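Long-range contact in uncharacterized protein conserved in bacteria (Streptococcus suis, PDB 4FZQ), which is a surface antigen whose G5 domain, the part crystallised here, probably helps the pathogen attach to host cells: residues K17-S31 and E67-E79. The protein carries 1 engineered substitution. Sequence-based numbering, arbitrary orientation.
Sequences KEEIRYDASLPLGKS and EGQNRILVKGSLE
Glu-67 OE2 is gripped twice: Lys-17 NZ reaches its syn lone pair at 2.6 Å in a salt bridge, and the backbone N of Gly-68 approaches on the anti side, tilted out of the carboxylate plane, at 3.0 Å. The Lys-17 and Glu-67 side chains reach toward each other, the lysine turning at its last torsion (chi4 67°). Strands 18-22 and 71-75 run parallel, their axes 4.6 Å apart; backbone bonds alternate from Arg-71 N to Lys-17 O (2.9 Å) through to Asp-23 N with Lys-75 O. On one face, Glu-18 OE2 uses its anti lone pair for Arg-71 NE alongside it at 2.8 Å, 11° out of the guanidinium plane. On the other, Ile-72 CG2 lies 4.0 Å above the Arg-21 guanidinium plane, displaced toward its rim; NH2 of that arginine is salt-bridged to Glu-19 OE1, which also pairs with Lys-30 of a second subunit. Gly-76 packs against loop 23-30, its CA making a CA-H...O contact of 3.2 Å to Pro-27 O (165° at the hydrogen). Within the chain, strand 71-75 is the middle of a small mixed G5-domain sheet, between parallel 18-22 and antiparallel 31-35; backbone bonds from Glu-18 and Ile-20 continue to the second subunit.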
loop_
_atom_site.group_PDB
_atom_site.type_symbol
_atom_site.label_atom_id
_atom_site.label_comp_id
_atom_site.label_asym_id
_atom_site.label_seq_id
_atom_site.Cartn_x
_atom_site.Cartn_y
_atom_site.Cartn_z
ATOM N N LYS A 17 -0.604 13.499 4.370
ATOM C CA LYS A 17 0.368 13.595 5.441
ATOM C C LYS A 17 -0.420 13.934 6.698
ATOM O O LYS A 17 -1.320 14.778 6.657
ATOM C CB LYS A 17 1.390 14.692 5.155
ATOM C CG LYS A 17 2.268 14.442 3.939
ATOM C CD LYS A 17 3.268 15.581 3.783
ATOM C CE LYS A 17 4.160 15.388 2.571
ATOM N NZ LYS A 17 3.371 15.508 1.320
ATOM N N GLU A 18 -0.101 13.274 7.809
ATOM C CA GLU A 18 -0.816 13.536 9.045
ATOM C C GLU A 18 0.099 14.070 10.131
ATOM O O GLU A 18 1.046 13.402 10.555
ATOM C CB GLU A 18 -1.499 12.266 9.553
ATOM C CG GLU A 18 -2.563 12.525 10.620
ATOM C CD GLU A 18 -3.193 11.247 11.168
ATOM O OE1 GLU A 18 -2.546 10.563 11.986
ATOM O OE2 GLU A 18 -4.334 10.916 10.776
ATOM N N GLU A 19 -0.194 15.277 10.589
ATOM C CA GLU A 19 0.592 15.881 11.644
ATOM C C GLU A 19 -0.010 15.533 13.001
ATOM O O GLU A 19 -1.225 15.600 13.175
ATOM C CB GLU A 19 0.611 17.400 11.482
ATOM C CG GLU A 19 1.312 18.098 12.610
ATOM C CD GLU A 19 1.326 19.601 12.466
ATOM O OE1 GLU A 19 0.710 20.123 11.507
ATOM O OE2 GLU A 19 1.959 20.259 13.322
ATOM N N ILE A 20 0.829 15.119 13.949
ATOM C CA ILE A 20 0.357 14.829 15.298
ATOM C C ILE A 20 0.858 16.020 16.100
ATOM O O ILE A 20 2.058 16.287 16.182
ATOM C CB ILE A 20 0.930 13.516 15.894
ATOM C CG1 ILE A 20 0.258 12.297 15.264
ATOM C CG2 ILE A 20 0.620 13.451 17.385
ATOM C CD1 ILE A 20 -1.254 12.223 15.258
ATOM N N ARG A 21 -0.083 16.739 16.685
ATOM C CA ARG A 21 0.221 17.939 17.436
ATOM C C ARG A 21 -0.228 17.756 18.888
ATOM O O ARG A 21 -1.262 17.149 19.147
ATOM C CB ARG A 21 -0.518 19.087 16.748
ATOM C CG ARG A 21 -0.145 20.473 17.154
ATOM C CD ARG A 21 -0.877 21.483 16.272
ATOM N NE ARG A 21 -0.401 21.470 14.892
ATOM C CZ ARG A 21 -0.744 22.370 13.978
ATOM N NH1 ARG A 21 -1.571 23.355 14.301
ATOM N NH2 ARG A 21 -0.254 22.300 12.746
ATOM N N TYR A 22 0.563 18.250 19.836
ATOM C CA TYR A 22 0.216 18.128 21.256
ATOM C C TYR A 22 -0.501 19.367 21.769
ATOM O O TYR A 22 -0.138 20.484 21.426
ATOM C CB TYR A 22 1.471 17.903 22.118
ATOM C CG TYR A 22 1.217 17.957 23.627
ATOM C CD1 TYR A 22 0.244 17.151 24.225
ATOM C CD2 TYR A 22 1.976 18.785 24.457
ATOM C CE1 TYR A 22 0.037 17.164 25.606
ATOM C CE2 TYR A 22 1.778 18.808 25.840
ATOM C CZ TYR A 22 0.809 17.992 26.412
ATOM O OH TYR A 22 0.625 17.979 27.786
ATOM N N ASP A 23 -1.520 19.154 22.593
ATOM C CA ASP A 23 -2.275 20.246 23.192
ATOM C C ASP A 23 -2.406 19.896 24.670
ATOM O O ASP A 23 -3.052 18.909 25.023
ATOM C CB ASP A 23 -3.659 20.359 22.540
ATOM C CG ASP A 23 -4.498 21.494 23.120
ATOM O OD1 ASP A 23 -5.613 21.732 22.597
ATOM O OD2 ASP A 23 -4.052 22.147 24.094
ATOM N N ALA A 24 -1.779 20.694 25.530
ATOM C CA ALA A 24 -1.820 20.446 26.967
ATOM C C ALA A 24 -3.230 20.564 27.557
ATOM O O ALA A 24 -3.511 20.033 28.632
ATOM C CB ALA A 24 -0.867 21.393 27.680
ATOM N N SER A 25 -4.117 21.244 26.841
ATOM C CA SER A 25 -5.495 21.433 27.289
ATOM C C SER A 25 -6.297 20.132 27.320
ATOM O O SER A 25 -7.112 19.912 28.213
ATOM C CB SER A 25 -6.197 22.425 26.367
ATOM O OG SER A 25 -5.379 23.560 26.143
ATOM N N LEU A 26 -6.068 19.273 26.335
ATOM C CA LEU A 26 -6.790 18.012 26.250
ATOM C C LEU A 26 -6.388 17.022 27.333
ATOM O O LEU A 26 -5.262 17.043 27.825
ATOM C CB LEU A 26 -6.543 17.352 24.893
ATOM C CG LEU A 26 -6.828 18.135 23.614
ATOM C CD1 LEU A 26 -6.321 17.328 22.431
ATOM C CD2 LEU A 26 -8.313 18.416 23.483
ATOM N N PRO A 27 -7.319 16.147 27.725
ATOM C CA PRO A 27 -7.037 15.139 28.747
ATOM C C PRO A 27 -5.955 14.181 28.245
ATOM O O PRO A 27 -5.250 14.489 27.287
ATOM C CB PRO A 27 -8.385 14.457 28.926
ATOM C CG PRO A 27 -9.339 15.589 28.726
ATOM C CD PRO A 27 -8.770 16.276 27.509
ATOM N N LEU A 28 -5.833 13.020 28.878
ATOM C CA LEU A 28 -4.822 12.041 28.491
ATOM C C LEU A 28 -5.118 11.333 27.172
ATOM O O LEU A 28 -4.318 11.398 26.239
ATOM C CB LEU A 28 -4.645 10.987 29.589
ATOM C CG LEU A 28 -5.817 10.032 29.871
ATOM C CD1 LEU A 28 -5.344 8.876 30.752
ATOM C CD2 LEU A 28 -6.957 10.797 30.536
ATOM N N GLY A 29 -6.261 10.654 27.098
ATOM C CA GLY A 29 -6.611 9.932 25.887
ATOM C C GLY A 29 -7.552 10.660 24.946
ATOM O O GLY A 29 -8.113 10.056 24.030
ATOM N N LYS A 30 -7.723 11.958 25.164
ATOM C CA LYS A 30 -8.607 12.760 24.332
ATOM C C LYS A 30 -7.836 13.312 23.136
ATOM O O LYS A 30 -6.698 13.764 23.275
ATOM C CB LYS A 30 -9.187 13.905 25.166
ATOM C CG LYS A 30 -10.625 14.277 24.843
ATOM C CD LYS A 30 -10.772 14.916 23.467
ATOM C CE LYS A 30 -12.214 15.336 23.224
ATOM N NZ LYS A 30 -13.152 14.192 23.431
ATOM N N SER A 31 -8.454 13.262 21.960
ATOM C CA SER A 31 -7.825 13.761 20.747
ATOM C C SER A 31 -8.866 13.964 19.661
ATOM O O SER A 31 -9.824 13.206 19.561
ATOM C CB SER A 31 -6.771 12.779 20.247
ATOM O OG SER A 31 -7.391 11.631 19.707
ATOM N N GLU A 67 2.323 19.738 -3.260
ATOM C CA GLU A 67 2.054 19.394 -1.870
ATOM C C GLU A 67 0.572 19.560 -1.571
ATOM O O GLU A 67 -0.087 20.433 -2.131
ATOM C CB GLU A 67 2.857 20.291 -0.928
ATOM C CG GLU A 67 2.569 20.050 0.551
ATOM C CD GLU A 67 2.999 18.659 1.017
ATOM O OE1 GLU A 67 4.230 18.417 1.113
ATOM O OE2 GLU A 67 2.105 17.812 1.273
ATOM N N GLY A 68 0.047 18.725 -0.681
ATOM C CA GLY A 68 -1.358 18.822 -0.338
ATOM C C GLY A 68 -1.576 19.575 0.956
ATOM O O GLY A 68 -0.762 20.405 1.362
ATOM N N GLN A 69 -2.688 19.285 1.613
ATOM C CA GLN A 69 -3.012 19.921 2.877
ATOM C C GLN A 69 -2.919 18.851 3.956
ATOM O O GLN A 69 -3.494 17.774 3.814
ATOM C CB GLN A 69 -4.426 20.500 2.811
ATOM C CG GLN A 69 -4.915 21.147 4.095
ATOM C CD GLN A 69 -6.364 21.599 3.994
ATOM O OE1 GLN A 69 -6.673 22.562 3.299
ATOM N NE2 GLN A 69 -7.261 20.896 4.684
ATOM N N ASN A 70 -2.185 19.145 5.023
ATOM C CA ASN A 70 -2.027 18.190 6.116
ATOM C C ASN A 70 -3.303 17.892 6.888
ATOM O O ASN A 70 -4.179 18.741 7.047
ATOM C CB ASN A 70 -1.005 18.677 7.148
ATOM C CG ASN A 70 0.429 18.519 6.694
ATOM O OD1 ASN A 70 0.713 17.900 5.666
ATOM N ND2 ASN A 70 1.354 19.076 7.476
ATOM N N ARG A 71 -3.386 16.660 7.365
ATOM C CA ARG A 71 -4.478 16.232 8.202
ATOM C C ARG A 71 -3.823 16.504 9.560
ATOM O O ARG A 71 -2.678 16.099 9.788
ATOM C CB ARG A 71 -4.710 14.740 7.998
ATOM C CG ARG A 71 -5.739 14.098 8.908
ATOM C CD ARG A 71 -5.863 12.618 8.575
ATOM N NE ARG A 71 -6.628 11.881 9.577
ATOM C CZ ARG A 71 -7.934 12.027 9.776
ATOM N NH1 ARG A 71 -8.625 12.883 9.032
ATOM N NH2 ARG A 71 -8.543 11.326 10.725
ATOM N N ILE A 72 -4.499 17.215 10.448
ATOM C CA ILE A 72 -3.892 17.491 11.742
ATOM C C ILE A 72 -4.611 16.775 12.876
ATOM O O ILE A 72 -5.807 16.987 13.101
ATOM C CB ILE A 72 -3.861 19.015 12.065
ATOM C CG1 ILE A 72 -2.828 19.736 11.196
ATOM C CG2 ILE A 72 -3.464 19.231 13.508
ATOM C CD1 ILE A 72 -1.946 18.925 10.241
ATOM N N LEU A 73 -3.876 15.926 13.587
ATOM C CA LEU A 73 -4.442 15.209 14.718
ATOM C C LEU A 73 -3.898 15.870 15.983
ATOM O O LEU A 73 -2.686 16.007 16.149
ATOM C CB LEU A 73 -4.045 13.733 14.689
ATOM C CG LEU A 73 -4.841 12.876 15.685
ATOM C CD1 LEU A 73 -6.260 12.722 15.155
ATOM C CD2 LEU A 73 -4.201 11.508 15.877
ATOM N N VAL A 74 -4.799 16.296 16.861
ATOM C CA VAL A 74 -4.411 16.955 18.105
ATOM C C VAL A 74 -4.715 16.035 19.285
ATOM O O VAL A 74 -5.840 15.571 19.443
ATOM C CB VAL A 74 -5.173 18.299 18.285
ATOM C CG1 VAL A 74 -4.603 19.063 19.457
ATOM C CG2 VAL A 74 -5.060 19.150 17.019
ATOM N N LYS A 75 -3.706 15.762 20.107
ATOM C CA LYS A 75 -3.891 14.887 21.255
ATOM C C LYS A 75 -3.322 15.462 22.550
ATOM O O LYS A 75 -2.567 16.448 22.551
ATOM C CB LYS A 75 -3.277 13.521 20.970
ATOM C CG LYS A 75 -1.831 13.580 20.549
ATOM C CD LYS A 75 -1.300 12.192 20.233
ATOM C CE LYS A 75 -1.307 11.300 21.456
ATOM N NZ LYS A 75 -0.700 9.972 21.171
ATOM N N GLY A 76 -3.686 14.817 23.654
ATOM C CA GLY A 76 -3.258 15.273 24.958
ATOM C C GLY A 76 -2.009 14.623 25.498
ATOM O O GLY A 76 -1.852 14.493 26.711
ATOM N N SER A 77 -1.123 14.193 24.607
ATOM C CA SER A 77 0.132 13.584 25.040
ATOM C C SER A 77 1.202 13.950 24.027
ATOM O O SER A 77 0.882 14.311 22.904
ATOM C CB SER A 77 0.007 12.067 25.108
ATOM O OG SER A 77 -1.207 11.667 25.709
ATOM N N LEU A 78 2.470 13.866 24.407
ATOM C CA LEU A 78 3.510 14.185 23.449
ATOM C C LEU A 78 4.315 12.955 23.076
ATOM O O LEU A 78 5.038 12.409 23.904
ATOM C CB LEU A 78 4.469 15.241 23.989
ATOM C CG LEU A 78 5.614 15.578 23.012
ATOM C CD1 LEU A 78 5.046 16.202 21.749
ATOM C CD2 LEU A 78 6.616 16.516 23.655
ATOM N N GLU A 79 4.167 12.495 21.839
ATOM C CA GLU A 79 4.939 11.352 21.385
ATOM C C GLU A 79 6.063 11.882 20.506
ATOM O O GLU A 79 7.211 11.449 20.736
ATOM C CB GLU A 79 4.067 10.331 20.633
ATOM C CG GLU A 79 3.124 10.912 19.588
ATOM C CD GLU A 79 2.170 9.856 19.042
ATOM O OE1 GLU A 79 2.648 8.895 18.396
ATOM O OE2 GLU A 79 0.936 9.962 19.243
ATOM O OXT GLU A 79 5.817 12.720 19.598
HETATM O O HOH W 1 -1.503 15.688 2.783
#